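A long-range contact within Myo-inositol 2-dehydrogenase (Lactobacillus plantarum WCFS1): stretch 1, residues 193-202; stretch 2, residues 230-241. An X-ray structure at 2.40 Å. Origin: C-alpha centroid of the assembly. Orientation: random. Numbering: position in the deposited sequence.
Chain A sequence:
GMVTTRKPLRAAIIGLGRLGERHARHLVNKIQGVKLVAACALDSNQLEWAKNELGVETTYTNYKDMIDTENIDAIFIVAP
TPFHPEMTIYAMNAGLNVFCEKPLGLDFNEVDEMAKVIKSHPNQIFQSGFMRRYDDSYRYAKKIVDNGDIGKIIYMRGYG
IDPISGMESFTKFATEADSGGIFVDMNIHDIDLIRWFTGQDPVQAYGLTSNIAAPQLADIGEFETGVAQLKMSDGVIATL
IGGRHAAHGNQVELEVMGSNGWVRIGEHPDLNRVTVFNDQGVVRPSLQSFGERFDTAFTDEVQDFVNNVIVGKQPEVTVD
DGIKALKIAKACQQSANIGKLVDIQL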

ATOM      1  N   LEU A 193       4.745 -10.874  23.404  1.00 44.43           N
ATOM      2  CA  LEU A 193       5.447  -9.945  22.516  1.00 44.14           C
ATOM      3  C   LEU A 193       5.690  -8.604  23.192  1.00 44.04           C
ATOM      4  O   LEU A 193       6.769  -8.026  23.068  1.00 44.36           O
ATOM      5  CB  LEU A 193       4.668  -9.744  21.212  1.00 44.06           C
ATOM      6  CG  LEU A 193       4.566 -10.920  20.233  1.00 43.44           C
ATOM      7  CD1 LEU A 193       3.491 -10.646  19.192  1.00 42.40           C
ATOM      8  CD2 LEU A 193       5.908 -11.232  19.566  1.00 41.97           C
ATOM      9  N   ILE A 194       4.685  -8.122  23.917  1.00 43.80           N
ATOM     10  CA  ILE A 194       4.785  -6.859  24.640  1.00 43.84           C
ATOM     11  C   ILE A 194       5.836  -6.957  25.751  1.00 43.90           C
ATOM     12  O   ILE A 194       6.664  -6.056  25.903  1.00 43.97           O
ATOM     13  CB  ILE A 194       3.393  -6.400  25.157  1.00 44.07           C
ATOM     14  CG1 ILE A 194       2.554  -5.898  23.977  1.00 44.92           C
ATOM     15  CG2 ILE A 194       3.512  -5.301  26.206  1.00 43.42           C
ATOM     16  CD1 ILE A 194       1.064  -5.979  24.187  1.00 46.41           C
ATOM     17  N   ARG A 195       5.817  -8.065  26.494  1.00 43.76           N
ATOM     18  CA  ARG A 195       6.823  -8.333  27.526  1.00 43.16           C
ATOM     19  C   ARG A 195       8.219  -8.392  26.912  1.00 43.27           C
ATOM     20  O   ARG A 195       9.175  -7.834  27.460  1.00 43.17           O
ATOM     21  CB  ARG A 195       6.521  -9.644  28.257  1.00 42.97           C
ATOM     22  CG  ARG A 195       5.253  -9.621  29.109  1.00 43.56           C
ATOM     23  CD  ARG A 195       5.181 -10.811  30.067  1.00 42.87           C
ATOM     24  NE  ARG A 195       6.221 -10.748  31.092  1.00 41.99           N
ATOM     25  CZ  ARG A 195       7.327 -11.489  31.097  1.00 41.18           C
ATOM     26  NH1 ARG A 195       7.548 -12.375  30.136  1.00 40.75           N
ATOM     27  NH2 ARG A 195       8.214 -11.345  32.070  1.00 41.52           N
ATOM     28  N   TRP A 196       8.314  -9.058  25.764  1.00 43.04           N
ATOM     29  CA  TRP A 196       9.560  -9.190  25.020  1.00 42.55           C
ATOM     30  C   TRP A 196      10.107  -7.834  24.565  1.00 42.41           C
ATOM     31  O   TRP A 196      11.282  -7.533  24.784  1.00 42.38           O
ATOM     32  CB  TRP A 196       9.347 -10.129  23.826  1.00 42.51           C
ATOM     33  CG  TRP A 196      10.586 -10.477  23.045  1.00 42.87           C
ATOM     34  CD1 TRP A 196      11.852 -10.652  23.535  1.00 42.43           C
ATOM     35  CD2 TRP A 196      10.665 -10.728  21.637  1.00 43.00           C
ATOM     36  NE1 TRP A 196      12.713 -10.978  22.518  1.00 42.72           N
ATOM     37  CE2 TRP A 196      12.012 -11.034  21.341  1.00 42.55           C
ATOM     38  CE3 TRP A 196       9.728 -10.722  20.593  1.00 42.68           C
ATOM     39  CZ2 TRP A 196      12.447 -11.330  20.044  1.00 42.82           C
ATOM     40  CZ3 TRP A 196      10.161 -11.015  19.304  1.00 42.24           C
ATOM     41  CH2 TRP A 196      11.509 -11.315  19.043  1.00 42.50           C
ATOM     42  N   PHE A 197       9.248  -7.018  23.955  1.00 42.20           N
ATOM     43  CA  PHE A 197       9.657  -5.735  23.383  1.00 42.36           C
ATOM     44  C   PHE A 197      10.014  -4.676  24.428  1.00 42.86           C
ATOM     45  O   PHE A 197      10.948  -3.892  24.227  1.00 42.75           O
ATOM     46  CB  PHE A 197       8.576  -5.197  22.436  1.00 42.16           C
ATOM     47  CG  PHE A 197       8.720  -5.661  21.008  1.00 41.93           C
ATOM     48  CD1 PHE A 197       8.326  -6.938  20.627  1.00 42.20           C
ATOM     49  CD2 PHE A 197       9.239  -4.810  20.038  1.00 41.90           C
ATOM     50  CE1 PHE A 197       8.454  -7.363  19.304  1.00 41.97           C
ATOM     51  CE2 PHE A 197       9.368  -5.226  18.713  1.00 40.96           C
ATOM     52  CZ  PHE A 197       8.978  -6.505  18.347  1.00 39.63           C
ATOM     53  N   THR A 198       9.278  -4.668  25.539  1.00 43.34           N
ATOM     54  CA  THR A 198       9.413  -3.631  26.566  1.00 43.43           C
ATOM     55  C   THR A 198      10.347  -4.010  27.714  1.00 44.14           C
ATOM     56  O   THR A 198      11.017  -3.147  28.285  1.00 44.76           O
ATOM     57  CB  THR A 198       8.046  -3.267  27.183  1.00 43.40           C
ATOM     58  OG1 THR A 198       7.455  -4.440  27.759  1.00 42.49           O
ATOM     59  CG2 THR A 198       7.112  -2.683  26.133  1.00 41.63           C
ATOM     60  N   GLY A 199      10.377  -5.292  28.062  1.00 44.53           N
ATOM     61  CA  GLY A 199      11.090  -5.749  29.252  1.00 44.97           C
ATOM     62  C   GLY A 199      10.310  -5.419  30.512  1.00 45.55           C
ATOM     63  O   GLY A 199      10.775  -5.665  31.623  1.00 45.62           O
ATOM     64  N   GLN A 200       9.113  -4.868  30.325  1.00 46.27           N
ATOM     65  CA  GLN A 200       8.229  -4.474  31.419  1.00 47.01           C
ATOM     66  C   GLN A 200       7.097  -5.491  31.608  1.00 46.71           C
ATOM     67  O   GLN A 200       6.837  -6.322  30.731  1.00 46.66           O
ATOM     68  CB  GLN A 200       7.636  -3.084  31.141  1.00 47.10           C
ATOM     69  CG  GLN A 200       8.668  -1.966  30.980  1.00 47.73           C
ATOM     70  CD  GLN A 200       8.072  -0.646  30.486  1.00 48.10           C
ATOM     71  OE1 GLN A 200       6.907  -0.324  30.746  1.00 48.10           O
ATOM     72  NE2 GLN A 200       8.891   0.139  29.789  1.00 51.07           N
ATOM     73  N   ASP A 201       6.436  -5.417  32.761  1.00 46.50           N
ATOM     74  CA  ASP A 201       5.255  -6.225  33.053  1.00 46.35           C
ATOM     75  C   ASP A 201       4.028  -5.325  33.223  1.00 45.89           C
ATOM     76  O   ASP A 201       4.159  -4.191  33.680  1.00 45.85           O
ATOM     77  CB  ASP A 201       5.468  -7.048  34.330  1.00 46.65           C
ATOM     78  CG  ASP A 201       6.378  -8.254  34.119  1.00 48.64           C
ATOM     79  OD1 ASP A 201       6.536  -8.711  32.963  1.00 49.92           O
ATOM     80  OD2 ASP A 201       6.930  -8.756  35.125  1.00 49.11           O
ATOM     81  N   PRO A 202       2.833  -5.820  32.844  1.00 45.56           N
ATOM     82  CA  PRO A 202       1.595  -5.085  33.108  1.00 45.17           C
ATOM     83  C   PRO A 202       1.256  -5.065  34.596  1.00 44.93           C
ATOM     84  O   PRO A 202       1.419  -6.078  35.283  1.00 45.27           O
ATOM     85  CB  PRO A 202       0.530  -5.887  32.348  1.00 45.07           C
ATOM     86  CG  PRO A 202       1.278  -6.796  31.444  1.00 45.82           C
ATOM     87  CD  PRO A 202       2.572  -7.074  32.121  1.00 45.65           C
ATOM     88  N   LEU A 230      -3.902  -2.100  28.870  1.00 41.64           N
ATOM     89  CA  LEU A 230      -2.948  -2.453  29.919  1.00 41.47           C
ATOM     90  C   LEU A 230      -2.036  -1.295  30.313  1.00 41.79           C
ATOM     91  O   LEU A 230      -1.582  -0.522  29.467  1.00 41.32           O
ATOM     92  CB  LEU A 230      -2.078  -3.648  29.496  1.00 41.39           C
ATOM     93  CG  LEU A 230      -2.673  -4.952  28.945  1.00 41.71           C
ATOM     94  CD1 LEU A 230      -1.564  -5.821  28.368  1.00 42.46           C
ATOM     95  CD2 LEU A 230      -3.455  -5.735  29.995  1.00 40.52           C
ATOM     96  N   LYS A 231      -1.769  -1.194  31.610  1.00 42.33           N
ATOM     97  CA  LYS A 231      -0.794  -0.254  32.136  1.00 42.72           C
ATOM     98  C   LYS A 231       0.466  -1.050  32.452  1.00 42.92           C
ATOM     99  O   LYS A 231       0.408  -2.032  33.194  1.00 43.41           O
ATOM    100  CB  LYS A 231      -1.342   0.429  33.393  1.00 42.65           C
ATOM    101  CG  LYS A 231      -0.518   1.605  33.886  1.00 42.99           C
ATOM    102  CD  LYS A 231      -1.087   2.192  35.173  1.00 42.95           C
ATOM    103  CE  LYS A 231      -0.293   3.423  35.608  1.00 44.31           C
ATOM    104  NZ  LYS A 231      -0.820   4.020  36.871  1.00 45.65           N
HETATM  105  N   MSE A 232       1.594  -0.645  31.872  1.00 42.66           N
HETATM  106  CA  MSE A 232       2.866  -1.336  32.103  1.00 42.76           C
HETATM  107  C   MSE A 232       3.633  -0.724  33.276  1.00 42.86           C
HETATM  108  O   MSE A 232       3.375   0.414  33.677  1.00 42.82           O
HETATM  109  CB  MSE A 232       3.739  -1.352  30.839  1.00 42.53           C
HETATM  110  CG  MSE A 232       3.045  -1.862  29.579  1.00 43.27           C
HETATM  111 SE   MSE A 232       2.409  -3.692  29.678  0.75 40.48          SE
HETATM  112  CE  MSE A 232       4.115  -4.612  29.697  1.00 42.42           C
ATOM    113  N   SER A 233       4.586  -1.490  33.803  1.00 43.20           N
ATOM    114  CA  SER A 233       5.341  -1.136  35.007  1.00 43.46           C
ATOM    115  C   SER A 233       6.217   0.114  34.884  1.00 43.61           C
ATOM    116  O   SER A 233       6.636   0.673  35.899  1.00 43.94           O
ATOM    117  CB  SER A 233       6.197  -2.324  35.466  1.00 43.67           C
ATOM    118  OG  SER A 233       7.074  -2.766  34.439  1.00 43.42           O
ATOM    119  N   ASP A 234       6.498   0.550  33.658  1.00 43.68           N
ATOM    120  CA  ASP A 234       7.324   1.744  33.456  1.00 43.83           C
ATOM    121  C   ASP A 234       6.703   2.775  32.509  1.00 43.83           C
ATOM    122  O   ASP A 234       7.422   3.558  31.880  1.00 44.11           O
ATOM    123  CB  ASP A 234       8.743   1.364  33.012  1.00 43.61           C
ATOM    124  N   GLY A 235       5.374   2.770  32.417  1.00 43.41           N
ATOM    125  CA  GLY A 235       4.642   3.819  31.702  1.00 43.17           C
ATOM    126  C   GLY A 235       3.893   3.405  30.445  1.00 43.08           C
ATOM    127  O   GLY A 235       2.862   3.996  30.108  1.00 43.20           O
ATOM    128  N   VAL A 236       4.410   2.395  29.749  1.00 42.30           N
ATOM    129  CA  VAL A 236       3.878   1.984  28.449  1.00 41.53           C
ATOM    130  C   VAL A 236       2.399   1.584  28.531  1.00 41.43           C
ATOM    131  O   VAL A 236       1.942   1.029  29.532  1.00 41.59           O
ATOM    132  CB  VAL A 236       4.746   0.853  27.819  1.00 41.47           C
ATOM    133  CG1 VAL A 236       4.183   0.395  26.479  1.00 40.77           C
ATOM    134  CG2 VAL A 236       6.194   1.317  27.649  1.00 39.89           C
ATOM    135  N   ILE A 237       1.649   1.905  27.483  1.00 40.86           N
ATOM    136  CA  ILE A 237       0.240   1.543  27.404  1.00 40.33           C
ATOM    137  C   ILE A 237       0.057   0.572  26.242  1.00 40.56           C
ATOM    138  O   ILE A 237       0.741   0.680  25.228  1.00 40.88           O
ATOM    139  CB  ILE A 237      -0.660   2.794  27.234  1.00 40.34           C
ATOM    140  CG1 ILE A 237      -0.345   3.829  28.328  1.00 37.98           C
ATOM    141  CG2 ILE A 237      -2.139   2.407  27.284  1.00 39.23           C
ATOM    142  CD1 ILE A 237      -0.688   5.256  27.960  1.00 35.31           C
ATOM    143  N   ALA A 238      -0.840  -0.394  26.398  1.00 40.59           N
ATOM    144  CA  ALA A 238      -1.050  -1.396  25.360  1.00 40.97           C
ATOM    145  C   ALA A 238      -2.513  -1.780  25.201  1.00 41.58           C
ATOM    146  O   ALA A 238      -3.273  -1.796  26.171  1.00 41.66           O
ATOM    147  CB  ALA A 238      -0.196  -2.634  25.625  1.00 40.81           C
ATOM    148  N   THR A 239      -2.892  -2.073  23.961  1.00 42.01           N
ATOM    149  CA  THR A 239      -4.214  -2.593  23.642  1.00 42.36           C
ATOM    150  C   THR A 239      -4.048  -3.964  23.003  1.00 42.48           C
ATOM    151  O   THR A 239      -3.166  -4.158  22.164  1.00 42.13           O
ATOM    152  CB  THR A 239      -4.970  -1.664  22.668  1.00 42.31           C
ATOM    153  OG1 THR A 239      -5.073  -0.356  23.238  1.00 44.32           O
ATOM    154  CG2 THR A 239      -6.373  -2.189  22.370  1.00 43.16           C
ATOM    155  N   LEU A 240      -4.890  -4.910  23.415  1.00 43.02           N
ATOM    156  CA  LEU A 240      -4.941  -6.236  22.800  1.00 43.48           C
ATOM    157  C   LEU A 240      -6.344  -6.504  22.288  1.00 43.58           C
ATOM    158  O   LEU A 240      -7.327  -6.278  23.000  1.00 43.45           O
ATOM    159  CB  LEU A 240      -4.576  -7.333  23.801  1.00 43.52           C
ATOM    160  CG  LEU A 240      -3.439  -7.159  24.804  1.00 45.41           C
ATOM    161  CD1 LEU A 240      -3.652  -8.135  25.949  1.00 46.43           C
ATOM    162  CD2 LEU A 240      -2.081  -7.364  24.157  1.00 44.66           C
ATOM    163  N   ILE A 241      -6.432  -6.993  21.056  1.00 43.65           N
ATOM    164  CA  ILE A 241      -7.711  -7.388  20.484  1.00 43.99           C
ATOM    165  C   ILE A 241      -7.670  -8.819  19.956  1.00 44.44           C
ATOM    166  O   ILE A 241      -6.858  -9.160  19.092  1.00 44.76           O
ATOM    167  CB  ILE A 241      -8.181  -6.408  19.386  1.00 44.06           C
ATOM    168  CG1 ILE A 241      -8.350  -5.005  19.978  1.00 43.36           C
ATOM    169  CG2 ILE A 241      -9.477  -6.905  18.737  1.00 42.90           C
ATOM    170  CD1 ILE A 241      -9.057  -4.040  19.085  1.00 43.81           C
TER

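The end of a helix and the loop after it pack against a beta hairpin, with an apolar patch under the helix and a polar, backbone-led join at the hairpin turn. The hairpin strands pair through Leu 230 and Ala 238, and a type I turn runs from Met 232 to Gly 235.

Ile 194 is the helix residue most covered by the hairpin. Its CD1 lies 3.4 Å from Leu 240 CD2 and 3.9 Å from Ala 238 CB. Its CG2 meets Met 232 CE at 3.6 Å. Met 232 is a selenomethionine whose side chain is m at all three chi angles. The side chain touches both the helix and the chain beyond it: Met 232 SE is 3.7 Å from Pro 202 CG.

Thr 198 closes the helix. Its OG1 donates to Ile 194 O at 2.6 Å and accepts from Gln 200 N at 3.1 Å. Gly 199, between them, leaves helical geometry with a positive phi, which favours glycine.

Gln 200 reaches over the turn. Asp 234 N gives a weak hydrogen bond to Gln 200 OE1, at 3.1 Å with an angle of 134°. Asp 234 is not modelled beyond CB.

Asp 201 joins Ser 233 by its backbone. Ser 233 N donates to Asp 201 O at 2.7 Å, and Asp 201 N donates to Ser 233 OG at 3.2 Å. The side chain of Asp 201 starts away from the hairpin and forms a salt bridge with Arg 195, OD1 to NE at 2.8 Å. This ties the loop back to the helix.

Pro 202 and Met 232 form an antiparallel, non-hydrogen-bonded bridge pair, with CA atoms 4.1 Å apart. Pro 202 CA also makes a CA-H...O contact with Lys 231 O at 3.3 Å.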